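Local structure of virulence protein STM3117 (3HUH) at residues Val28-Ile34 and Ile66-Gln71; Leu45-Ala49 and Ala58-Gly62; Ala87-Thr93 and Asn136-Gln142; Ile109-Pro115 and Ser127-Arg131. The protein promotes the replication of Salmonella inside host macrophages and may take part in the biosynthesis and modification of the peptidoglycan layer of the cell wall. All blocks are in the same frame, centred on the assembly; numbering follows the deposited sequence.

Contact 1: Val28-Ile34 and Ile66-Gln71; sequences VLTVSDI and INLHQQ
Gln-70 extends beyond the end of strand 28-31 and bonds to the backbone of Ile-34, the first residue of the next helix. Its CB rests against Ile-34 CD1 at 3.6 Å. CG lies anti to the backbone N (chi1 -179°), which brings it beside the Ser-32 carbonyl, CG 3.5 Å from Ser-32 O. The chain stays extended to CD, and there the amide turns so that Gln-70 OE1 accepts the backbone N-H of Ile-34 at 2.9 Å. This bond is nearly straight, 169° at the hydrogen, and lies in the amide plane on a lone pair. A water 3.0 Å away also donates to Gln-70 OE1 and reaches Asp-33 OD1 weakly, so the oxygen has two donors. Alongside this bond the strands run parallel in register, Val-28 level with Asn-67 and Val-31 with Gln-70, and four backbone bonds join them. On the face shared by Val-28 and His-69, Val-28 CG1 stands 3.5 Å from the imidazole centroid, only 8° off the ring normal: a CH-pi contact over the middle of the face. On the other face Leu-29 CG packs on Ile-66 CG2 at 3.7 Å. Asp-33 is the N-cap of helix 34-43: its side chain caps a backbone N in the first turn, and OD2 also hydrogen-bonds to Thr-36 OG1. This helix covers Leu-29, Val-31 and Leu-68. These parallel strands are the first and fourth of a beta-alpha-beta-beta-beta unit of the VOC fold; strand 56-61 flanks 64-70 on its far side, and the second subunit bonds to the backbone of Val-28.

Contact 2: Leu45-Ala49 and Ala58-Gly62; sequences LGFSA and ALIFG
Phe-47 and Phe-61 lie side by side and point the same way, their rings in an offset stack. The centroids are 4.5 Å apart and the planes differ by 16°, so the rings overlap in part, with Phe-47 CZ over one face of the Phe-61 ring, toward its rim. Phe-61 CB also lies over the facing side of the Phe-47 ring, offset toward the rim; it is 3.8 Å from the Phe-47 centroid and 26° off the ring normal, a CH-pi contact added to the stack. Phe-61 can lie this way because its CG sits between the backbone N and the carbonyl carbon (chi1 63°), which lays the ring alongside Phe-47. The opposite face of the Phe-47 ring is covered by Leu-45 CB. Leu-59 meets the same ring differently, crossing Phe-47 at about a right angle with Leu-59 CB 4.0 Å from Phe-47 CD2. Beyond the rings the two segments pair as an antiparallel ladder. Ser-48 and Ile-60 form a hydrogen-bonded pair, Ser-48 N to Ile-60 O at 3.1 Å and Ile-60 N to Ser-48 O at 2.8 Å; Ala-49 and Leu-59 follow as a non-hydrogen-bonded pair, with Ala-49 CB 4.0 Å from Leu-59 CD2. Gly-46, with positive phi, lets the chain leave helix 34-43 and enter this hairpin of strands 48-52 and 56-61. That helix covers Ala-49 and Leu-59 through Ile-38 and Tyr-41, strand 64-70 runs beside 56-61, and both phenylalanines meet Phe-91 edge-to-face, while Ile-21 of the second subunit packs on Phe-47.

Contact 3: Ala87-Thr93 and Asn136-Gln142; sequences ADLCFIT and NLIEISQ
Cys-90 packs between Glu-139 and Ser-141 in the close-set middle of two parallel strands. With SG anti to the backbone N (chi1 175°), the thiol leans across to the second strand, and Cys-90 SG lies 3.4 Å from Ser-141 OG. Glu-139 extends beside it, its carboxylate OE1 3.7 Å from Cys-90 CB. The backbones here are equally tight: Phe-91 N donates to Glu-139 O at 2.7 Å and Glu-139 N to Leu-89 O at 2.8 Å, two of six bonds that alternate along the ladder. On the reverse face the fit is more relaxed. Ile-138 CG2 comes in the plane of the Phe-91 ring, at its edge, 3.8 Å from Phe-91 CD2, whereas Leu-89 CD1 and Ile-138 CD1 barely meet at 4.4 Å. Partly exposed Gln-142 meets Thr-93 loosely, its CA 3.9 Å from Thr-93 O, while its OE1 goes to Ile-97 N. One face thus mixes Asp-88, Cys-90, Glu-139 and Ser-141 with Leu-137 and Ile-92, while the other carries Leu-89, Phe-91, Ile-138 and Ile-140. Ser-127 OG bonds to both Glu-139 OE2 and Ser-141 OG, so the buried oxygens are tied to one another, and His-26 of the second subunit packs on Cys-90 and Glu-139. A sheet face bearing polar groups at a subunit boundary is consistent with the ligand-facing surface of VOC relatives, though no bound ligand establishes this role.

Contact 4: Ile109-Pro115 and Ser127-Arg131; sequences ISIVEGP and SIYIR
Ile-128 supplies the main bump, and its CD1 enters a hollow bounded by Ile-111, Glu-113, Gly-114 and Pro-115. CG1 lies anti to the backbone N (chi1 -172°), and CD1 then turns toward the other segment, stopping 3.5 Å from Glu-113 O and equally near Gly-114 C. Its approach to Ile-111 CG2 is tighter than usual, so its exact value is doubtful. Gly-114 brings no side chain here, and its CA lies 3.7 Å from Ser-127 O. A cis peptide then turns the chain into Pro-115, whose CA stands 3.2 Å from Ser-127 O. In the second beta-alpha-beta-beta-beta unit of the VOC fold, this stretch links helix 97-106 to strand 116-120 and lies along strand 123-131. Two backbone bonds hold it there, Val-112 N to Tyr-129 O at 2.8 Å, somewhat bent, and Tyr-129 N to Glu-113 O at 2.9 Å. Glu-113 O also sits in the plane of the Tyr-129 ring, at its edge. At the other end Ile-109 CG2 meets Ile-130 CG2 at 3.9 Å, where Ile-104 of helix 97-106 touches both residues. Val-112 crosses Arg-131 at about a right angle, its CG2 3.9 Å from Arg-131 CG, while the guanidinium reaches Lys-78 O of the second subunit.

How the contacts relate
Along the chain, contact 2 is nested inside the loop closed by contact 1, and contact 4 inside that of contact 3; the two nested pairs lie in series, one in each of the two successive four-stranded sheets of the VOC fold. Contacts 1 and 2 share the sheet built on strands 64-70 and 56-61, their centres 14 Å apart. Contacts 3 and 4, with centres 9 Å apart, meet through strands 137-142 and 123-131. The sheets join where Phe-91 packs against Phe-47, Phe-61 and Ile-66, and Leu-45 against Ile-140. Contacts 1 and 4 lie on opposite sides of the chain's centre. Strand 88-93 pairs antiparallel with the second subunit, so the dimer extends the sheet of contacts 3 and 4.

Contact 1: Val28-Ile34 and Ile66-Gln71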
loop_
_atom_site.group_PDB
_atom_site.type_symbol
_atom_site.label_atom_id
_atom_site.label_comp_id
_atom_site.label_asym_id
_atom_site.label_seq_id
_atom_site.Cartn_x
_atom_site.Cartn_y
_atom_site.Cartn_z
ATOM N N VAL A 28 5.956 1.244 1.945
ATOM C CA VAL A 28 7.294 1.409 1.413
ATOM C C VAL A 28 7.487 0.715 0.076
ATOM O O VAL A 28 7.174 -0.468 -0.081
ATOM C CB VAL A 28 8.362 0.859 2.391
ATOM C CG1 VAL A 28 9.754 0.999 1.783
ATOM C CG2 VAL A 28 8.299 1.607 3.713
ATOM N N LEU A 29 7.989 1.469 -0.893
ATOM C CA LEU A 29 8.288 0.920 -2.202
ATOM C C LEU A 29 9.802 0.801 -2.287
ATOM O O LEU A 29 10.519 1.737 -1.939
ATOM C CB LEU A 29 7.799 1.844 -3.326
ATOM C CG LEU A 29 6.295 1.950 -3.574
ATOM C CD1 LEU A 29 6.039 2.902 -4.745
ATOM C CD2 LEU A 29 5.733 0.561 -3.887
ATOM N N THR A 30 10.285 -0.359 -2.719
ATOM C CA THR A 30 11.718 -0.562 -2.886
ATOM C C THR A 30 11.962 -0.368 -4.375
ATOM O O THR A 30 11.376 -1.059 -5.209
ATOM C CB THR A 30 12.134 -1.965 -2.429
ATOM O OG1 THR A 30 11.876 -2.076 -1.025
ATOM C CG2 THR A 30 13.628 -2.201 -2.685
ATOM N N VAL A 31 12.828 0.584 -4.704
ATOM C CA VAL A 31 13.091 0.924 -6.097
ATOM C C VAL A 31 14.561 0.890 -6.505
ATOM O O VAL A 31 15.457 0.977 -5.663
ATOM C CB VAL A 31 12.513 2.328 -6.405
ATOM C CG1 VAL A 31 11.015 2.339 -6.127
ATOM C CG2 VAL A 31 13.209 3.379 -5.554
ATOM N N SER A 32 14.807 0.763 -7.807
ATOM C CA SER A 32 16.181 0.729 -8.300
ATOM C C SER A 32 16.838 2.107 -8.237
ATOM O O SER A 32 18.019 2.226 -7.894
ATOM C CB SER A 32 16.226 0.181 -9.735
ATOM O OG SER A 32 15.500 0.996 -10.639
ATOM N N ASP A 33 16.073 3.147 -8.550
ATOM C CA ASP A 33 16.599 4.508 -8.528
ATOM C C ASP A 33 15.566 5.506 -7.999
ATOM O O ASP A 33 14.589 5.831 -8.678
ATOM C CB ASP A 33 17.034 4.924 -9.933
ATOM C CG ASP A 33 17.782 6.240 -9.937
ATOM O OD1 ASP A 33 18.963 6.255 -9.529
ATOM O OD2 ASP A 33 17.186 7.263 -10.325
ATOM N N ILE A 34 15.796 5.994 -6.787
ATOM C CA ILE A 34 14.884 6.940 -6.168
ATOM C C ILE A 34 14.640 8.190 -7.020
ATOM O O ILE A 34 13.501 8.638 -7.139
ATOM C CB ILE A 34 15.381 7.314 -4.746
ATOM C CG1 ILE A 34 15.094 6.144 -3.795
ATOM C CG2 ILE A 34 14.717 8.601 -4.266
ATOM C CD1 ILE A 34 15.531 6.359 -2.357
ATOM N N ILE A 66 4.132 7.629 0.617
ATOM C CA ILE A 66 4.835 6.434 0.191
ATOM C C ILE A 66 6.309 6.673 0.493
ATOM O O ILE A 66 6.917 7.600 -0.044
ATOM C CB ILE A 66 4.654 6.175 -1.316
ATOM C CG1 ILE A 66 3.217 5.718 -1.583
ATOM C CG2 ILE A 66 5.659 5.127 -1.797
ATOM C CD1 ILE A 66 2.882 5.577 -3.038
ATOM N N ASN A 67 6.866 5.867 1.388
ATOM C CA ASN A 67 8.277 5.993 1.714
ATOM C C ASN A 67 9.051 5.210 0.667
ATOM O O ASN A 67 8.594 4.165 0.188
ATOM C CB ASN A 67 8.580 5.439 3.108
ATOM C CG ASN A 67 8.059 6.328 4.212
ATOM O OD1 ASN A 67 7.974 7.551 4.050
ATOM N ND2 ASN A 67 7.738 5.727 5.354
ATOM N N LEU A 68 10.219 5.717 0.299
ATOM C CA LEU A 68 11.026 5.049 -0.698
ATOM C C LEU A 68 12.305 4.468 -0.123
ATOM O O LEU A 68 12.945 5.080 0.732
ATOM C CB LEU A 68 11.391 6.026 -1.827
ATOM C CG LEU A 68 10.216 6.710 -2.530
ATOM C CD1 LEU A 68 10.745 7.707 -3.556
ATOM C CD2 LEU A 68 9.327 5.662 -3.203
ATOM N N HIS A 69 12.647 3.263 -0.576
ATOM C CA HIS A 69 13.895 2.594 -0.193
ATOM C C HIS A 69 14.584 2.292 -1.518
ATOM O O HIS A 69 13.964 1.745 -2.435
ATOM C CB HIS A 69 13.663 1.239 0.484
ATOM C CG HIS A 69 13.294 1.309 1.933
ATOM N ND1 HIS A 69 13.067 2.490 2.604
ATOM C CD2 HIS A 69 13.092 0.319 2.834
ATOM C CE1 HIS A 69 12.738 2.225 3.857
ATOM N NE2 HIS A 69 12.745 0.914 4.022
ATOM N N GLN A 70 15.856 2.642 -1.640
ATOM C CA GLN A 70 16.560 2.330 -2.873
ATOM C C GLN A 70 17.313 1.022 -2.652
ATOM O O GLN A 70 17.804 0.755 -1.554
ATOM C CB GLN A 70 17.537 3.451 -3.233
ATOM C CG GLN A 70 18.311 3.219 -4.519
ATOM C CD GLN A 70 18.995 4.483 -5.014
ATOM O OE1 GLN A 70 18.349 5.381 -5.552
ATOM N NE2 GLN A 70 20.310 4.566 -4.816
ATOM N N GLN A 71 17.395 0.189 -3.678
ATOM C CA GLN A 71 18.119 -1.061 -3.518
ATOM C C GLN A 71 19.550 -0.763 -3.080
ATOM O O GLN A 71 20.138 0.238 -3.493
ATOM C CB GLN A 71 18.121 -1.848 -4.825
ATOM C CG GLN A 71 16.744 -2.366 -5.208
ATOM C CD GLN A 71 16.780 -3.258 -6.427
ATOM O OE1 GLN A 71 17.073 -2.805 -7.535
ATOM N NE2 GLN A 71 16.492 -4.539 -6.229
HETATM O O HOH W 1 18.650 7.973 -7.002
#

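Contact 2: Leu45-Ala49 and Ala58-Gly62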
loop_
_atom_site.group_PDB
_atom_site.type_symbol
_atom_site.label_atom_id
_atom_site.label_comp_id
_atom_site.label_asym_id
_atom_site.label_seq_id
_atom_site.Cartn_x
_atom_site.Cartn_y
_atom_site.Cartn_z
ATOM N N LEU A 45 1.667 11.539 -11.351
ATOM C CA LEU A 45 0.627 11.486 -10.326
ATOM C C LEU A 45 0.459 12.763 -9.511
ATOM O O LEU A 45 -0.493 12.888 -8.746
ATOM C CB LEU A 45 0.881 10.313 -9.370
ATOM C CG LEU A 45 0.604 8.887 -9.863
ATOM C CD1 LEU A 45 -0.855 8.770 -10.265
ATOM C CD2 LEU A 45 1.500 8.542 -11.034
ATOM N N GLY A 46 1.382 13.705 -9.655
ATOM C CA GLY A 46 1.267 14.947 -8.910
ATOM C C GLY A 46 1.627 14.878 -7.441
ATOM O O GLY A 46 1.238 15.754 -6.664
ATOM N N PHE A 47 2.359 13.844 -7.036
ATOM C CA PHE A 47 2.770 13.727 -5.635
ATOM C C PHE A 47 3.878 14.741 -5.337
ATOM O O PHE A 47 4.442 15.347 -6.253
ATOM C CB PHE A 47 3.297 12.318 -5.343
ATOM C CG PHE A 47 2.251 11.235 -5.426
ATOM C CD1 PHE A 47 0.916 11.530 -5.694
ATOM C CD2 PHE A 47 2.609 9.909 -5.214
ATOM C CE1 PHE A 47 -0.042 10.511 -5.745
ATOM C CE2 PHE A 47 1.659 8.885 -5.264
ATOM C CZ PHE A 47 0.331 9.188 -5.529
ATOM N N SER A 48 4.201 14.914 -4.060
ATOM C CA SER A 48 5.248 15.854 -3.661
ATOM C C SER A 48 6.326 15.151 -2.844
ATOM O O SER A 48 6.040 14.589 -1.788
ATOM C CB SER A 48 4.658 17.002 -2.839
ATOM O OG SER A 48 3.708 17.735 -3.590
ATOM N N ALA A 49 7.562 15.191 -3.328
ATOM C CA ALA A 49 8.665 14.542 -2.626
ATOM C C ALA A 49 9.195 15.362 -1.453
ATOM O O ALA A 49 9.274 16.593 -1.520
ATOM C CB ALA A 49 9.810 14.233 -3.605
ATOM N N ALA A 58 10.305 10.439 0.684
ATOM C CA ALA A 58 8.909 10.035 0.711
ATOM C C ALA A 58 8.146 10.868 -0.308
ATOM O O ALA A 58 8.605 11.933 -0.740
ATOM C CB ALA A 58 8.319 10.228 2.098
ATOM N N LEU A 59 6.992 10.358 -0.705
ATOM C CA LEU A 59 6.125 11.033 -1.654
ATOM C C LEU A 59 4.821 11.260 -0.920
ATOM O O LEU A 59 4.147 10.311 -0.514
ATOM C CB LEU A 59 5.892 10.160 -2.886
ATOM C CG LEU A 59 7.116 10.010 -3.797
ATOM C CD1 LEU A 59 6.923 8.819 -4.715
ATOM C CD2 LEU A 59 7.334 11.297 -4.590
ATOM N N ILE A 60 4.493 12.532 -0.731
ATOM C CA ILE A 60 3.287 12.944 -0.037
ATOM C C ILE A 60 2.105 13.107 -0.988
ATOM O O ILE A 60 2.253 13.655 -2.077
ATOM C CB ILE A 60 3.508 14.315 0.660
ATOM C CG1 ILE A 60 4.755 14.259 1.548
ATOM C CG2 ILE A 60 2.263 14.731 1.417
ATOM C CD1 ILE A 60 4.725 13.176 2.595
ATOM N N PHE A 61 0.936 12.626 -0.571
ATOM C CA PHE A 61 -0.294 12.779 -1.344
ATOM C C PHE A 61 -1.453 12.645 -0.370
ATOM O O PHE A 61 -1.417 11.805 0.526
ATOM C CB PHE A 61 -0.389 11.739 -2.473
ATOM C CG PHE A 61 -0.452 10.324 -1.999
ATOM C CD1 PHE A 61 -1.679 9.710 -1.757
ATOM C CD2 PHE A 61 0.715 9.596 -1.799
ATOM C CE1 PHE A 61 -1.739 8.392 -1.324
ATOM C CE2 PHE A 61 0.662 8.276 -1.364
ATOM C CZ PHE A 61 -0.565 7.673 -1.127
ATOM N N GLY A 62 -2.475 13.477 -0.539
ATOM C CA GLY A 62 -3.600 13.437 0.378
ATOM C C GLY A 62 -3.055 13.528 1.793
ATOM O O GLY A 62 -2.213 14.381 2.087
#

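Contact 3: Ala87-Thr93 and Asn136-Gln142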
loop_
_atom_site.group_PDB
_atom_site.type_symbol
_atom_site.label_atom_id
_atom_site.label_comp_id
_atom_site.label_asym_id
_atom_site.label_seq_id
_atom_site.Cartn_x
_atom_site.Cartn_y
_atom_site.Cartn_z
ATOM N N ALA A 87 4.690 -4.047 -6.380
ATOM C CA ALA A 87 3.507 -3.349 -5.892
ATOM C C ALA A 87 2.387 -3.273 -6.923
ATOM O O ALA A 87 2.634 -3.171 -8.129
ATOM C CB ALA A 87 3.878 -1.944 -5.424
ATOM N N ASP A 88 1.159 -3.311 -6.414
ATOM C CA ASP A 88 -0.068 -3.254 -7.208
ATOM C C ASP A 88 -0.962 -2.364 -6.346
ATOM O O ASP A 88 -1.579 -2.837 -5.390
ATOM C CB ASP A 88 -0.647 -4.666 -7.325
ATOM C CG ASP A 88 -1.811 -4.746 -8.282
ATOM O OD1 ASP A 88 -2.504 -3.721 -8.474
ATOM O OD2 ASP A 88 -2.042 -5.847 -8.825
ATOM N N LEU A 89 -1.012 -1.078 -6.688
ATOM C CA LEU A 89 -1.731 -0.073 -5.908
ATOM C C LEU A 89 -2.807 0.684 -6.663
ATOM O O LEU A 89 -2.659 0.976 -7.844
ATOM C CB LEU A 89 -0.731 0.963 -5.386
ATOM C CG LEU A 89 0.632 0.476 -4.886
ATOM C CD1 LEU A 89 1.517 1.673 -4.589
ATOM C CD2 LEU A 89 0.452 -0.387 -3.644
ATOM N N CYS A 90 -3.875 1.037 -5.959
ATOM C CA CYS A 90 -4.957 1.798 -6.564
ATOM C C CYS A 90 -5.114 3.133 -5.850
ATOM O O CYS A 90 -5.254 3.183 -4.626
ATOM C CB CYS A 90 -6.278 1.033 -6.490
ATOM S SG CYS A 90 -7.684 2.010 -7.093
ATOM N N PHE A 91 -5.086 4.209 -6.627
ATOM C CA PHE A 91 -5.226 5.560 -6.095
ATOM C C PHE A 91 -6.526 6.167 -6.599
ATOM O O PHE A 91 -6.864 6.024 -7.776
ATOM C CB PHE A 91 -4.064 6.434 -6.568
ATOM C CG PHE A 91 -2.731 6.017 -6.026
ATOM C CD1 PHE A 91 -2.383 6.298 -4.710
ATOM C CD2 PHE A 91 -1.828 5.329 -6.828
ATOM C CE1 PHE A 91 -1.150 5.896 -4.200
ATOM C CE2 PHE A 91 -0.595 4.921 -6.329
ATOM C CZ PHE A 91 -0.253 5.204 -5.014
ATOM N N ILE A 92 -7.260 6.833 -5.714
ATOM C CA ILE A 92 -8.502 7.474 -6.123
ATOM C C ILE A 92 -8.213 8.907 -6.533
ATOM O O ILE A 92 -7.484 9.634 -5.846
ATOM C CB ILE A 92 -9.547 7.518 -4.986
ATOM C CG1 ILE A 92 -9.905 6.099 -4.546
ATOM C CG2 ILE A 92 -10.790 8.277 -5.455
ATOM C CD1 ILE A 92 -10.434 5.211 -5.658
ATOM N N THR A 93 -8.785 9.308 -7.660
ATOM C CA THR A 93 -8.614 10.662 -8.156
ATOM C C THR A 93 -9.964 11.371 -8.149
ATOM O O THR A 93 -11.007 10.726 -8.257
ATOM C CB THR A 93 -8.064 10.682 -9.598
ATOM O OG1 THR A 93 -7.875 12.041 -10.014
ATOM C CG2 THR A 93 -9.038 10.007 -10.558
ATOM N N ASN A 136 5.854 -1.459 -11.135
ATOM C CA ASN A 136 4.733 -1.565 -10.212
ATOM C C ASN A 136 3.472 -1.210 -10.995
ATOM O O ASN A 136 3.498 -0.334 -11.870
ATOM C CB ASN A 136 4.887 -0.587 -9.043
ATOM C CG ASN A 136 6.093 -0.898 -8.168
ATOM O OD1 ASN A 136 6.879 -0.009 -7.840
ATOM N ND2 ASN A 136 6.236 -2.153 -7.782
ATOM N N LEU A 137 2.376 -1.897 -10.699
ATOM C CA LEU A 137 1.120 -1.612 -11.381
ATOM C C LEU A 137 0.402 -0.511 -10.611
ATOM O O LEU A 137 0.176 -0.630 -9.400
ATOM C CB LEU A 137 0.242 -2.861 -11.445
ATOM C CG LEU A 137 -1.075 -2.692 -12.212
ATOM C CD1 LEU A 137 -0.793 -2.422 -13.690
ATOM C CD2 LEU A 137 -1.916 -3.941 -12.045
ATOM N N ILE A 138 0.062 0.562 -11.315
ATOM C CA ILE A 138 -0.632 1.682 -10.699
ATOM C C ILE A 138 -2.009 1.826 -11.330
ATOM O O ILE A 138 -2.136 2.063 -12.529
ATOM C CB ILE A 138 0.153 2.996 -10.885
ATOM C CG1 ILE A 138 1.579 2.834 -10.340
ATOM C CG2 ILE A 138 -0.577 4.137 -10.191
ATOM C CD1 ILE A 138 1.659 2.423 -8.878
ATOM N N GLU A 139 -3.032 1.664 -10.500
ATOM C CA GLU A 139 -4.419 1.761 -10.921
ATOM C C GLU A 139 -4.927 3.118 -10.443
ATOM O O GLU A 139 -4.954 3.382 -9.244
ATOM C CB GLU A 139 -5.225 0.621 -10.272
ATOM C CG GLU A 139 -6.695 0.530 -10.685
ATOM C CD GLU A 139 -7.457 -0.572 -9.948
ATOM O OE1 GLU A 139 -6.818 -1.364 -9.219
ATOM O OE2 GLU A 139 -8.700 -0.653 -10.097
ATOM N N ILE A 140 -5.290 3.989 -11.380
ATOM C CA ILE A 140 -5.814 5.311 -11.030
ATOM C C ILE A 140 -7.314 5.235 -11.291
ATOM O O ILE A 140 -7.746 4.948 -12.414
ATOM C CB ILE A 140 -5.163 6.418 -11.877
ATOM C CG1 ILE A 140 -3.648 6.400 -11.659
ATOM C CG2 ILE A 140 -5.712 7.773 -11.466
ATOM C CD1 ILE A 140 -2.860 7.244 -12.631
ATOM N N SER A 141 -8.109 5.503 -10.259
ATOM C CA SER A 141 -9.554 5.358 -10.389
ATOM C C SER A 141 -10.429 6.475 -9.835
ATOM O O SER A 141 -10.046 7.193 -8.920
ATOM C CB SER A 141 -9.965 4.045 -9.716
ATOM O OG SER A 141 -9.036 3.014 -10.011
ATOM N N GLN A 142 -11.623 6.601 -10.406
ATOM C CA GLN A 142 -12.596 7.585 -9.955
ATOM C C GLN A 142 -13.869 6.823 -9.612
ATOM O O GLN A 142 -14.295 5.945 -10.372
ATOM C CB GLN A 142 -12.897 8.607 -11.054
ATOM C CG GLN A 142 -14.041 9.547 -10.701
ATOM C CD GLN A 142 -14.358 10.522 -11.812
ATOM O OE1 GLN A 142 -14.334 10.168 -12.991
ATOM N NE2 GLN A 142 -14.672 11.758 -11.442
#

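Contact 4: Ile109-Pro115 and Ser127-Arg131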
loop_
_atom_site.group_PDB
_atom_site.type_symbol
_atom_site.label_atom_id
_atom_site.label_comp_id
_atom_site.label_asym_id
_atom_site.label_seq_id
_atom_site.Cartn_x
_atom_site.Cartn_y
_atom_site.Cartn_z
ATOM N N ILE A 109 2.859 8.257 -21.534
ATOM C CA ILE A 109 2.802 7.047 -20.726
ATOM C C ILE A 109 1.863 6.035 -21.367
ATOM O O ILE A 109 0.761 6.378 -21.790
ATOM C CB ILE A 109 2.304 7.370 -19.311
ATOM C CG1 ILE A 109 3.202 8.444 -18.694
ATOM C CG2 ILE A 109 2.284 6.108 -18.455
ATOM C CD1 ILE A 109 2.645 9.046 -17.443
ATOM N N SER A 110 2.302 4.785 -21.437
ATOM C CA SER A 110 1.488 3.738 -22.032
ATOM C C SER A 110 0.400 3.261 -21.077
ATOM O O SER A 110 0.645 3.043 -19.888
ATOM C CB SER A 110 2.366 2.556 -22.437
ATOM O OG SER A 110 3.411 2.978 -23.298
ATOM N N ILE A 111 -0.808 3.107 -21.608
ATOM C CA ILE A 111 -1.937 2.634 -20.823
ATOM C C ILE A 111 -1.985 1.111 -20.887
ATOM O O ILE A 111 -2.216 0.530 -21.951
ATOM C CB ILE A 111 -3.261 3.209 -21.365
ATOM C CG1 ILE A 111 -3.293 4.721 -21.121
ATOM C CG2 ILE A 111 -4.448 2.525 -20.694
ATOM C CD1 ILE A 111 -4.553 5.407 -21.599
ATOM N N VAL A 112 -1.758 0.462 -19.748
ATOM C CA VAL A 112 -1.776 -0.995 -19.696
ATOM C C VAL A 112 -3.165 -1.529 -20.020
ATOM O O VAL A 112 -3.315 -2.452 -20.819
ATOM C CB VAL A 112 -1.349 -1.511 -18.306
ATOM C CG1 VAL A 112 -1.470 -3.026 -18.252
ATOM C CG2 VAL A 112 0.081 -1.079 -18.017
ATOM N N GLU A 113 -4.174 -0.935 -19.393
ATOM C CA GLU A 113 -5.557 -1.331 -19.608
ATOM C C GLU A 113 -6.485 -0.223 -19.134
ATOM O O GLU A 113 -6.104 0.592 -18.293
ATOM C CB GLU A 113 -5.868 -2.619 -18.838
ATOM C CG GLU A 113 -7.295 -3.112 -19.021
ATOM C CD GLU A 113 -7.540 -4.461 -18.377
ATOM O OE1 GLU A 113 -8.681 -4.961 -18.463
ATOM O OE2 GLU A 113 -6.594 -5.024 -17.791
ATOM N N GLY A 114 -7.696 -0.189 -19.682
ATOM C CA GLY A 114 -8.657 0.811 -19.269
ATOM C C GLY A 114 -8.907 1.930 -20.263
ATOM O O GLY A 114 -8.238 2.016 -21.299
ATOM N N PRO A 115 -9.859 2.824 -19.957
ATOM C CA PRO A 115 -10.663 2.787 -18.730
ATOM C C PRO A 115 -11.628 1.604 -18.671
ATOM O O PRO A 115 -12.296 1.276 -19.656
ATOM C CB PRO A 115 -11.378 4.134 -18.749
ATOM C CG PRO A 115 -11.555 4.392 -20.216
ATOM C CD PRO A 115 -10.215 3.991 -20.784
ATOM N N SER A 127 -11.361 2.486 -13.723
ATOM C CA SER A 127 -9.911 2.458 -13.567
ATOM C C SER A 127 -9.086 2.497 -14.839
ATOM O O SER A 127 -9.479 1.963 -15.874
ATOM C CB SER A 127 -9.494 1.202 -12.800
ATOM O OG SER A 127 -10.106 1.123 -11.529
ATOM N N ILE A 128 -7.922 3.124 -14.726
ATOM C CA ILE A 128 -6.964 3.201 -15.814
ATOM C C ILE A 128 -5.685 2.658 -15.174
ATOM O O ILE A 128 -5.382 2.981 -14.024
ATOM C CB ILE A 128 -6.771 4.659 -16.298
ATOM C CG1 ILE A 128 -5.918 4.674 -17.570
ATOM C CG2 ILE A 128 -6.148 5.501 -15.207
ATOM C CD1 ILE A 128 -6.589 3.995 -18.752
ATOM N N TYR A 129 -4.956 1.811 -15.895
ATOM C CA TYR A 129 -3.732 1.217 -15.364
ATOM C C TYR A 129 -2.483 1.637 -16.113
ATOM O O TYR A 129 -2.467 1.664 -17.345
ATOM C CB TYR A 129 -3.793 -0.310 -15.434
ATOM C CG TYR A 129 -4.883 -0.978 -14.634
ATOM C CD1 TYR A 129 -4.603 -1.567 -13.400
ATOM C CD2 TYR A 129 -6.179 -1.080 -15.136
ATOM C CE1 TYR A 129 -5.586 -2.255 -12.692
ATOM C CE2 TYR A 129 -7.169 -1.764 -14.437
ATOM C CZ TYR A 129 -6.864 -2.353 -13.217
ATOM O OH TYR A 129 -7.826 -3.064 -12.540
ATOM N N ILE A 130 -1.437 1.959 -15.360
ATOM C CA ILE A 130 -0.142 2.315 -15.938
ATOM C C ILE A 130 0.912 1.654 -15.059
ATOM O O ILE A 130 0.584 1.008 -14.059
ATOM C CB ILE A 130 0.106 3.849 -15.969
ATOM C CG1 ILE A 130 0.017 4.436 -14.556
ATOM C CG2 ILE A 130 -0.898 4.517 -16.900
ATOM C CD1 ILE A 130 0.320 5.912 -14.480
ATOM N N ARG A 131 2.175 1.792 -15.433
ATOM C CA ARG A 131 3.246 1.213 -14.641
ATOM C C ARG A 131 4.268 2.272 -14.299
ATOM O O ARG A 131 4.512 3.188 -15.088
ATOM C CB ARG A 131 3.941 0.081 -15.396
ATOM C CG ARG A 131 3.109 -1.178 -15.495
ATOM C CD ARG A 131 3.897 -2.340 -16.060
ATOM N NE ARG A 131 3.012 -3.471 -16.322
ATOM C CZ ARG A 131 2.463 -4.233 -15.382
ATOM N NH1 ARG A 131 2.714 -4.000 -14.099
ATOM N NH2 ARG A 131 1.639 -5.214 -15.727
HETATM O O HOH W 2 2.743 2.211 -18.376
#